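Local coordinates for pseudoazurin (Blue copper protein) (Sinorhizobium meliloti, PDB 3TU6) that binds one copper ion and, as a blue copper protein of the cupredoxin family, probably shuttles electrons in the periplasm, at residues 25-28 and 29-33; 97-100 and 101-105; 106-109 and 110-114. All blocks are in the same frame, centred on the assembly; numbering follows the deposited sequence.

Contact 1: residues 25-28 and 29-33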
loop_
_atom_site.group_PDB
_atom_site.type_symbol
_atom_site.label_atom_id
_atom_site.label_comp_id
_atom_site.label_asym_id
_atom_site.label_seq_id
_atom_site.Cartn_x
_atom_site.Cartn_y
_atom_site.Cartn_z
ATOM N N ILE A 25 1.524 -6.660 -0.543
ATOM C CA ILE A 25 1.503 -7.647 0.539
ATOM C C ILE A 25 0.244 -8.504 0.419
ATOM O O ILE A 25 -0.851 -7.972 0.240
ATOM C CB ILE A 25 1.501 -6.970 1.932
ATOM C CG1 ILE A 25 2.863 -6.340 2.235
ATOM C CG2 ILE A 25 1.141 -7.972 3.025
ATOM C CD1 ILE A 25 3.958 -7.346 2.530
ATOM N N ARG A 26 0.408 -9.824 0.513
ATOM C CA ARG A 26 -0.725 -10.749 0.518
ATOM C C ARG A 26 -0.904 -11.324 1.918
ATOM O O ARG A 26 -0.162 -12.214 2.335
ATOM C CB ARG A 26 -0.522 -11.870 -0.508
ATOM C CG ARG A 26 -0.289 -11.390 -1.940
ATOM C CD ARG A 26 -1.420 -10.505 -2.460
ATOM N NE ARG A 26 -2.710 -11.198 -2.497
ATOM C CZ ARG A 26 -3.254 -11.763 -3.578
ATOM N NH1 ARG A 26 -4.435 -12.360 -3.479
ATOM N NH2 ARG A 26 -2.637 -11.740 -4.757
ATOM N N ALA A 27 -1.894 -10.801 2.636
ATOM C CA ALA A 27 -2.145 -11.179 4.023
ATOM C C ALA A 27 -3.513 -11.830 4.178
ATOM O O ALA A 27 -4.307 -11.873 3.238
ATOM C CB ALA A 27 -2.047 -9.955 4.918
ATOM N N GLN A 28 -3.768 -12.344 5.378
ATOM C CA GLN A 28 -5.070 -12.889 5.744
ATOM C C GLN A 28 -5.708 -11.988 6.798
ATOM O O GLN A 28 -5.000 -11.238 7.476
ATOM C CB GLN A 28 -4.920 -14.310 6.292
ATOM C CG GLN A 28 -4.350 -15.305 5.290
ATOM C CD GLN A 28 -5.219 -15.459 4.055
ATOM O OE1 GLN A 28 -6.445 -15.538 4.149
ATOM N NE2 GLN A 28 -4.588 -15.504 2.889
ATOM N N PRO A 29 -7.046 -12.049 6.935
ATOM C CA PRO A 29 -7.747 -11.275 7.960
ATOM C C PRO A 29 -7.157 -11.465 9.362
ATOM O O PRO A 29 -7.008 -12.597 9.823
ATOM C CB PRO A 29 -9.172 -11.827 7.893
ATOM C CG PRO A 29 -9.334 -12.252 6.484
ATOM C CD PRO A 29 -7.991 -12.762 6.053
ATOM N N GLY A 30 -6.813 -10.359 10.017
ATOM C CA GLY A 30 -6.250 -10.394 11.366
ATOM C C GLY A 30 -4.743 -10.219 11.428
ATOM O O GLY A 30 -4.189 -10.018 12.509
ATOM N N ASP A 31 -4.076 -10.297 10.275
ATOM C CA ASP A 31 -2.626 -10.090 10.197
ATOM C C ASP A 31 -2.281 -8.610 10.357
ATOM O O ASP A 31 -3.153 -7.744 10.243
ATOM C CB ASP A 31 -2.073 -10.599 8.859
ATOM C CG ASP A 31 -2.147 -12.114 8.718
ATOM O OD1 ASP A 31 -2.287 -12.822 9.739
ATOM O OD2 ASP A 31 -2.048 -12.602 7.571
ATOM N N THR A 32 -1.005 -8.331 10.620
ATOM C CA THR A 32 -0.507 -6.960 10.726
ATOM C C THR A 32 0.602 -6.693 9.713
ATOM O O THR A 32 1.330 -7.606 9.318
ATOM C CB THR A 32 0.045 -6.657 12.136
ATOM O OG1 THR A 32 1.172 -7.500 12.409
ATOM C CG2 THR A 32 -1.025 -6.876 13.196
ATOM N N VAL A 33 0.714 -5.432 9.299
ATOM C CA VAL A 33 1.804 -4.976 8.442
ATOM C C VAL A 33 2.493 -3.784 9.104
ATOM O O VAL A 33 1.843 -2.793 9.440
ATOM C CB VAL A 33 1.295 -4.567 7.042
ATOM C CG1 VAL A 33 2.383 -3.835 6.263
ATOM C CG2 VAL A 33 0.820 -5.787 6.275
#

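Contact 2: residues 97-100 and 101-105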
loop_
_atom_site.group_PDB
_atom_site.type_symbol
_atom_site.label_atom_id
_atom_site.label_comp_id
_atom_site.label_asym_id
_atom_site.label_seq_id
_atom_site.Cartn_x
_atom_site.Cartn_y
_atom_site.Cartn_z
ATOM N N PRO A 97 -9.686 -10.205 -2.691
ATOM C CA PRO A 97 -9.894 -8.812 -3.080
ATOM C C PRO A 97 -11.324 -8.564 -3.573
ATOM O O PRO A 97 -11.577 -8.543 -4.781
ATOM C CB PRO A 97 -8.869 -8.613 -4.200
ATOM C CG PRO A 97 -8.759 -9.952 -4.833
ATOM C CD PRO A 97 -8.945 -10.954 -3.724
ATOM N N ALA A 98 -12.246 -8.383 -2.631
ATOM C CA ALA A 98 -13.659 -8.175 -2.948
ATOM C C ALA A 98 -13.936 -6.770 -3.490
ATOM O O ALA A 98 -14.780 -6.598 -4.370
ATOM C CB ALA A 98 -14.518 -8.441 -1.719
ATOM N N ASN A 99 -13.219 -5.776 -2.965
ATOM C CA ASN A 99 -13.411 -4.375 -3.358
ATOM C C ASN A 99 -12.409 -3.897 -4.419
ATOM O O ASN A 99 -12.069 -2.714 -4.471
ATOM C CB ASN A 99 -13.335 -3.469 -2.120
ATOM C CG ASN A 99 -11.948 -3.443 -1.493
ATOM O OD1 ASN A 99 -11.213 -4.428 -1.548
ATOM N ND2 ASN A 99 -11.587 -2.315 -0.895
ATOM N N LEU A 100 -11.955 -4.815 -5.270
ATOM C CA LEU A 100 -10.946 -4.505 -6.282
ATOM C C LEU A 100 -11.470 -3.515 -7.324
ATOM O O LEU A 100 -10.737 -2.634 -7.773
ATOM C CB LEU A 100 -10.467 -5.796 -6.963
ATOM C CG LEU A 100 -9.284 -5.731 -7.940
ATOM C CD1 LEU A 100 -9.726 -5.243 -9.314
ATOM C CD2 LEU A 100 -8.157 -4.860 -7.397
ATOM N N GLU A 101 -12.737 -3.669 -7.702
ATOM C CA GLU A 101 -13.377 -2.769 -8.661
ATOM C C GLU A 101 -13.487 -1.348 -8.101
ATOM O O GLU A 101 -13.272 -0.373 -8.823
ATOM C CB GLU A 101 -14.766 -3.295 -9.038
ATOM C CG GLU A 101 -15.430 -2.559 -10.201
ATOM C CD GLU A 101 -16.821 -3.084 -10.530
ATOM O OE1 GLU A 101 -17.257 -4.080 -9.912
ATOM O OE2 GLU A 101 -17.481 -2.497 -11.412
ATOM N N ALA A 102 -13.818 -1.242 -6.816
ATOM C CA ALA A 102 -13.979 0.054 -6.159
ATOM C C ALA A 102 -12.656 0.811 -6.045
ATOM O O ALA A 102 -12.605 2.015 -6.304
ATOM C CB ALA A 102 -14.604 -0.126 -4.781
ATOM N N VAL A 103 -11.593 0.106 -5.662
ATOM C CA VAL A 103 -10.273 0.730 -5.487
ATOM C C VAL A 103 -9.631 1.156 -6.813
ATOM O O VAL A 103 -8.763 2.025 -6.827
ATOM C CB VAL A 103 -9.293 -0.182 -4.713
ATOM C CG1 VAL A 103 -9.832 -0.473 -3.316
ATOM C CG2 VAL A 103 -9.022 -1.473 -5.476
ATOM N N LYS A 104 -10.054 0.546 -7.920
ATOM C CA LYS A 104 -9.592 0.962 -9.250
ATOM C C LYS A 104 -10.065 2.370 -9.620
ATOM O O LYS A 104 -9.394 3.070 -10.381
ATOM C CB LYS A 104 -10.052 -0.028 -10.328
ATOM C CG LYS A 104 -9.144 -1.232 -10.501
ATOM C CD LYS A 104 -9.680 -2.181 -11.564
ATOM C CE LYS A 104 -8.638 -3.206 -11.974
ATOM N NZ LYS A 104 -9.192 -4.235 -12.900
ATOM N N GLY A 105 -11.211 2.780 -9.078
ATOM C CA GLY A 105 -11.849 4.042 -9.458
ATOM C C GLY A 105 -11.507 5.267 -8.627
ATOM O O GLY A 105 -12.048 6.344 -8.879
#

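Contact 3: residues 106-109 and 110-114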
loop_
_atom_site.group_PDB
_atom_site.type_symbol
_atom_site.label_atom_id
_atom_site.label_comp_id
_atom_site.label_asym_id
_atom_site.label_seq_id
_atom_site.Cartn_x
_atom_site.Cartn_y
_atom_site.Cartn_z
ATOM N N ILE A 106 -10.617 5.125 -7.644
ATOM C CA ILE A 106 -10.251 6.255 -6.782
ATOM C C ILE A 106 -9.234 7.171 -7.474
ATOM O O ILE A 106 -8.766 6.874 -8.575
ATOM C CB ILE A 106 -9.722 5.795 -5.390
ATOM C CG1 ILE A 106 -8.317 5.189 -5.488
ATOM C CG2 ILE A 106 -10.690 4.805 -4.754
ATOM C CD1 ILE A 106 -7.785 4.686 -4.159
ATOM N N LYS A 107 -8.899 8.283 -6.822
ATOM C CA LYS A 107 -7.999 9.278 -7.402
ATOM C C LYS A 107 -6.535 8.858 -7.274
ATOM O O LYS A 107 -6.026 8.688 -6.164
ATOM C CB LYS A 107 -8.203 10.639 -6.727
ATOM N N TYR A 108 -5.873 8.689 -8.418
ATOM C CA TYR A 108 -4.444 8.384 -8.466
ATOM C C TYR A 108 -3.706 9.522 -9.174
ATOM O O TYR A 108 -3.627 9.539 -10.406
ATOM C CB TYR A 108 -4.200 7.060 -9.193
ATOM C CG TYR A 108 -4.730 5.854 -8.452
ATOM C CD1 TYR A 108 -4.039 5.323 -7.369
ATOM C CD2 TYR A 108 -5.924 5.245 -8.832
ATOM C CE1 TYR A 108 -4.520 4.217 -6.681
ATOM C CE2 TYR A 108 -6.412 4.137 -8.153
ATOM C CZ TYR A 108 -5.707 3.630 -7.076
ATOM O OH TYR A 108 -6.185 2.534 -6.395
ATOM N N PRO A 109 -3.166 10.481 -8.400
ATOM C CA PRO A 109 -2.532 11.659 -8.985
ATOM C C PRO A 109 -1.115 11.396 -9.488
ATOM O O PRO A 109 -0.360 10.652 -8.860
ATOM C CB PRO A 109 -2.496 12.644 -7.815
ATOM C CG PRO A 109 -2.365 11.785 -6.621
ATOM C CD PRO A 109 -3.112 10.513 -6.924
ATOM N N GLY A 110 -0.763 12.013 -10.612
ATOM C CA GLY A 110 0.586 11.920 -11.155
ATOM C C GLY A 110 0.958 10.508 -11.572
ATOM O O GLY A 110 0.166 9.814 -12.214
ATOM N N LYS A 111 2.157 10.081 -11.182
ATOM C CA LYS A 111 2.696 8.784 -11.599
ATOM C C LYS A 111 2.119 7.589 -10.831
ATOM O O LYS A 111 2.375 6.441 -11.204
ATOM C CB LYS A 111 4.223 8.788 -11.485
ATOM C CG LYS A 111 4.902 9.793 -12.404
ATOM C CD LYS A 111 6.413 9.640 -12.382
ATOM C CE LYS A 111 7.072 10.525 -13.425
ATOM N NZ LYS A 111 8.543 10.311 -13.489
ATOM N N SER A 112 1.342 7.848 -9.777
ATOM C CA SER A 112 0.683 6.774 -9.020
ATOM C C SER A 112 -0.387 6.036 -9.829
ATOM O O SER A 112 -0.780 4.927 -9.465
ATOM C CB SER A 112 0.064 7.314 -7.726
ATOM O OG SER A 112 -0.969 8.244 -7.992
ATOM N N LYS A 113 -0.866 6.653 -10.911
ATOM C CA LYS A 113 -1.818 6.001 -11.812
ATOM C C LYS A 113 -1.171 4.813 -12.526
ATOM O O LYS A 113 -1.752 3.730 -12.585
ATOM C CB LYS A 113 -2.373 7.002 -12.834
ATOM C CG LYS A 113 -3.440 6.439 -13.781
ATOM C CD LYS A 113 -4.629 5.849 -13.028
ATOM C CE LYS A 113 -5.745 5.440 -13.972
ATOM N NZ LYS A 113 -6.861 4.771 -13.246
ATOM N N ALA A 114 0.030 5.023 -13.061
ATOM C CA ALA A 114 0.799 3.946 -13.690
ATOM C C ALA A 114 1.253 2.913 -12.655
ATOM O O ALA A 114 1.293 1.715 -12.940
ATOM C CB ALA A 114 1.999 4.513 -14.435
HETATM O O HOH W 1 -8.742 5.580 -10.884
HETATM O O HOH W 2 -2.295 10.626 -13.172
#

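Contact 1: residues 25-28 and 29-33
Between Gln-28 and Asp-31 the backbone folds through a type II beta turn, closed by a hydrogen bond from Asp-31 N to Gln-28 O (3.1 Å). Pro-29 and Gly-30 fill the two corners; at Gly-30 phi is 101°, and a side chain there would collide with the carbonyl oxygen of Pro-29, a position suited to glycine.

The carboxylate of Asp-31 folds back over the mouth of this turn. Its CG lies anti to the carbonyl carbon (chi1 -68°), which swings the group towards the chain entering the turn, and OD2 accepts the backbone N-H of Gln-28 at 2.8 Å. That bond is nearly straight at the hydrogen (164°), although the N-H arrives from above the carboxylate plane and not within it. OD2 also rests against the methyl of Ala-27, 3.7 Å from its CB. The other oxygen, OD1, takes the backbone N-H of Glu-2, so one buried carboxylate ties the turn to the N-terminal end of the chain.

The turn joins strand 19-27 to strand 32-36 in the cupredoxin beta barrel. These strands are not neighbours in the sheet: strand 19-27 bonds through Ile-25 and Ala-27 to strand 89-94, and the two arms diverge until the CA atoms of Ile-25 and Val-33 are 8.3 Å apart. Shortened to an alanine here, the side chain of Asp-31 would lose both oxygens, and the N-H groups of Gln-28 and Glu-2 would probably be left without their acceptors, letting the turn and the N-terminus move apart.

Farther from the turn, the side chains of Ile-25 and Val-33 run antiparallel and meet through their branch methyls, Ile-25 CG2 lying 3.9 Å from Val-33 CG2. Val-6 of strand 3-9 packs on both side chains.

Contact 2: residues 97-100 and 101-105
The carbonyl oxygen of Asn-99 accepts the backbone N-H of Val-103 at 3.1 Å, and Val-103 CG1 and CG2 each approach this oxygen to 3.4 Å. One residue on, Lys-104 N reaches Leu-100 O in a longer, more bent bond (3.3 Å, 140° at the hydrogen). Val-103 CG2 sits between its own backbone N and carbonyl carbon, which brings this methyl to 3.1 Å from Leu-100 O. It also lies 4.0 Å from Leu-100 CD2, with the two side chains nearly perpendicular.

Asn-99 holds the N-cap position of helix 100-104 without capping it by its side chain. Instead OD1 accepts the backbone N-H of Val-75, while ND2 packs against Val-103 CG1 at 3.5 Å. Leu-100 CD1 touches the outer part of the extended Lys-104 chain at a slant, 3.5 Å from CE, and Lys-104 NZ forms a salt bridge with Glu-124. Phe-120 of helix 112-125 touches Leu-100, Val-103 and Lys-104. Polar ends thus reach outward to strand 74-79 and helix 112-125, while the hydrocarbon between them packs locally, fastening this short helix to both.

Contact 3: residues 106-109 and 110-114
Ser-112 OG donates a short hydrogen bond to Pro-109 O (2.6 Å), approaching from above the carbonyl plane by 38°. The backbone N of Ser-112 adds a weak bond to the same oxygen at 3.4 Å, so main chain and side chain of one residue grip it together. With chi1 at 64°, OG is tucked between its own N and carbonyl carbon, which directs it back at the proline, and the ring's CD comes within 3.3 Å of it.

Beside this grip, Tyr-108 CB packs on Lys-113 CA (3.7 Å). The phenol ring then runs away from the helix start to give its hydroxyl to the hydrogen bond with Val-103 O, and Phe-120, Ala-116 and Ile-89 pack around it. Water 1 sits in the plane of this ring at its edge, accepting from Lys-113 NZ and donating to Ile-106 O (2.6 Å). A second water donates to both Tyr-108 O and Gly-110 O, at 2.8 Å from the latter.

Gly-110, whose phi of 64° favours a glycine, lets the chain reverse from Pro-109 to Ser-112. The result is a type II' beta turn leading into helix 112-125, with a serine hydroxyl bonded to the carbonyl three residues earlier.

Overall arrangement
Contact 1 is a turn at one end of the barrel, whereas contacts 2 and 3 belong to the C-terminal helical part that follows strand 89-94. Contacts 1 and 3 stand on opposite sides of the chain's centre, their own centres about 24 Å apart; contact 2 approaches contact 1 to about 5 Å between nearest atoms without touching. Contacts 2 and 3 are joined directly by Val-103 O and Tyr-108 OH, 2.7 Å apart, and both pack on Phe-120 of helix 112-125. Contact 3 comes near the copper site formed by His-42, Cys-80, His-83 and Met-88: the Ser-112 side chain is about 7 Å from that of Met-88 and about 11 Å from the copper ion.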